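Local coordinates for protein ubiquinone biosynthesis accessory factor UbiJ (Escherichia coli, PDB 6H6O) that binds hydrophobic intermediates of ubiquinone biosynthesis through its SCP2 domain and is essential for the stability of the Ubi complex, at residues Asp79-Ala84 with Glu108-Ile113. Residues are numbered along the deposited sequence; the frame is centred on the assembly and turned at random.
With CA (calcium ion), chain F; LMR ((2S)-2-hydroxybutanedioic acid), chain E.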
# COMPACT_ATOMS: atom_id res chain seq x y z
N ASP A 79 -11.23 -17.03 8.77
CA ASP A 79 -12.31 -17.71 8.08
C ASP A 79 -11.93 -18.01 6.63
O ASP A 79 -12.43 -18.96 6.02
CB ASP A 79 -13.57 -16.84 8.16
CG ASP A 79 -14.06 -16.72 9.60
OD1 ASP A 79 -14.34 -17.76 10.23
OD2 ASP A 79 -14.02 -15.61 10.15
N CYS A 80 -11.05 -17.17 6.10
CA CYS A 80 -10.56 -17.25 4.73
C CYS A 80 -9.15 -16.67 4.71
O CYS A 80 -8.87 -15.68 5.40
CB CYS A 80 -11.49 -16.49 3.79
SG CYS A 80 -10.98 -16.50 2.05
N THR A 81 -8.27 -17.31 3.94
CA THR A 81 -6.88 -16.84 3.77
C THR A 81 -6.61 -16.76 2.27
O THR A 81 -6.89 -17.72 1.53
CB THR A 81 -5.88 -17.78 4.49
OG1 THR A 81 -6.20 -17.81 5.88
CG2 THR A 81 -4.41 -17.33 4.29
N VAL A 82 -6.09 -15.61 1.83
CA VAL A 82 -5.78 -15.38 0.43
C VAL A 82 -4.29 -15.13 0.31
O VAL A 82 -3.71 -14.45 1.17
CB VAL A 82 -6.66 -14.29 -0.26
CG1 VAL A 82 -8.14 -14.67 -0.22
CG2 VAL A 82 -6.47 -12.92 0.37
N ILE A 83 -3.67 -15.75 -0.70
CA ILE A 83 -2.23 -15.64 -0.96
C ILE A 83 -2.05 -15.18 -2.42
O ILE A 83 -2.54 -15.85 -3.33
CB ILE A 83 -1.42 -16.93 -0.65
CG1 ILE A 83 -1.72 -17.47 0.78
CG2 ILE A 83 0.10 -16.66 -0.83
CD1 ILE A 83 -2.57 -18.70 0.80
N ALA A 84 -1.38 -14.03 -2.63
CA ALA A 84 -1.20 -13.49 -3.98
C ALA A 84 -0.13 -12.39 -3.97
O ALA A 84 0.17 -11.83 -2.92
CB ALA A 84 -2.51 -12.89 -4.47
N GLU A 108 -4.43 -17.71 -4.53
CA GLU A 108 -4.69 -18.98 -3.86
C GLU A 108 -5.63 -18.70 -2.70
O GLU A 108 -5.41 -17.75 -1.94
CB GLU A 108 -3.38 -19.62 -3.36
CG GLU A 108 -3.57 -21.01 -2.77
CD GLU A 108 -2.41 -21.54 -1.95
OE1 GLU A 108 -1.24 -21.30 -2.32
OE2 GLU A 108 -2.68 -22.24 -0.94
N VAL A 109 -6.69 -19.51 -2.57
CA VAL A 109 -7.67 -19.35 -1.49
C VAL A 109 -7.69 -20.58 -0.57
O VAL A 109 -7.76 -21.71 -1.04
CB VAL A 109 -9.10 -19.01 -2.01
CG1 VAL A 109 -10.06 -18.78 -0.85
CG2 VAL A 109 -9.08 -17.79 -2.92
N GLN A 110 -7.65 -20.32 0.74
CA GLN A 110 -7.77 -21.34 1.78
C GLN A 110 -8.97 -20.96 2.64
O GLN A 110 -9.27 -19.77 2.78
CB GLN A 110 -6.48 -21.40 2.62
CG GLN A 110 -5.28 -21.95 1.84
CD GLN A 110 -3.97 -21.82 2.57
OE1 GLN A 110 -3.88 -21.35 3.71
NE2 GLN A 110 -2.89 -22.23 1.92
N GLY A 111 -9.66 -21.94 3.18
CA GLY A 111 -10.84 -21.68 3.99
C GLY A 111 -12.07 -21.39 3.17
O GLY A 111 -12.26 -21.97 2.10
N ASP A 112 -12.93 -20.49 3.66
CA ASP A 112 -14.20 -20.17 3.04
C ASP A 112 -14.08 -19.21 1.84
O ASP A 112 -13.96 -18.00 2.01
CB ASP A 112 -15.21 -19.64 4.09
CG ASP A 112 -16.60 -19.33 3.58
OD1 ASP A 112 -16.93 -19.77 2.45
OD2 ASP A 112 -17.38 -18.68 4.32
N ILE A 113 -14.19 -19.76 0.63
CA ILE A 113 -14.12 -18.98 -0.62
C ILE A 113 -15.19 -17.83 -0.67
O ILE A 113 -14.94 -16.79 -1.27
CB ILE A 113 -14.19 -19.90 -1.89
CG1 ILE A 113 -13.70 -19.16 -3.16
CG2 ILE A 113 -15.60 -20.54 -2.07
CD1 ILE A 113 -13.55 -20.02 -4.44
CA CA F . -14.79 -16.68 12.34
C1 LMR E . -11.95 -22.22 10.04
O1A LMR E . -11.62 -23.27 10.55
O1B LMR E . -11.12 -21.40 9.45
C2 LMR E . -13.39 -21.72 10.08
O2 LMR E . -13.46 -20.31 10.20
C3 LMR E . -14.18 -22.17 8.85
C4 LMR E . -13.84 -21.40 7.60
O4A LMR E . -14.59 -20.33 7.43
O4B LMR E . -12.99 -21.76 6.82
O HOH W 1 -12.52 -16.88 12.93
O HOH W 2 -14.82 -14.68 13.46
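Thr81 O accepts from Gln110 N at 2.8 Å, with the donor in the carbonyl plane. The CA of Val109 also approaches this oxygen, as a CA-H...O contact. Thr81 N returns a bond to Gln110 O, and Ile83 and Glu108 form a second hydrogen-bonded pair. Strands 80-84 and 107-111 are therefore antiparallel neighbours. One more backbone bond forms just beyond both strands, where Asp112 N donates nearly straight (172°) to Asp79 O.

One face of the sheet carries Thr81, Ile83, Glu108 and Gln110. Gln110 NE2 donates to Glu108 OE2 at 2.9 Å, on the syn side but 35° out of the carboxylate plane. Ile83 CD1 lies 3.7 Å from Gln110 NE2 and 3.9 Å from Glu108 OE2, so the methyl packs against both polar ends. The opposite face holds Val82 and Val109. Val109 CG1 stands anti to its backbone N (chi1 -177°) and meets Cys80 SG at 3.8 Å. Val82 CG1 meets Val109 CG2 at 4.2 Å, and helix 113-128 covers both through Val116.

Just before strand 80-84, Asp79 binds calcium with both carboxylate oxygens, OD2 also accepting from Val47 N. Malate O2 lies 2.7 Å from Asp79 OD1. Asp112 OD1 caps Gln114 N at the start of helix 113-128. In this SCP2 domain, the outermost strand of this chain's sheet thus passes directly into a capped helix, and the Asp112 N to Asp79 O bond ties the helix start to the residue that holds calcium and lies beside malate.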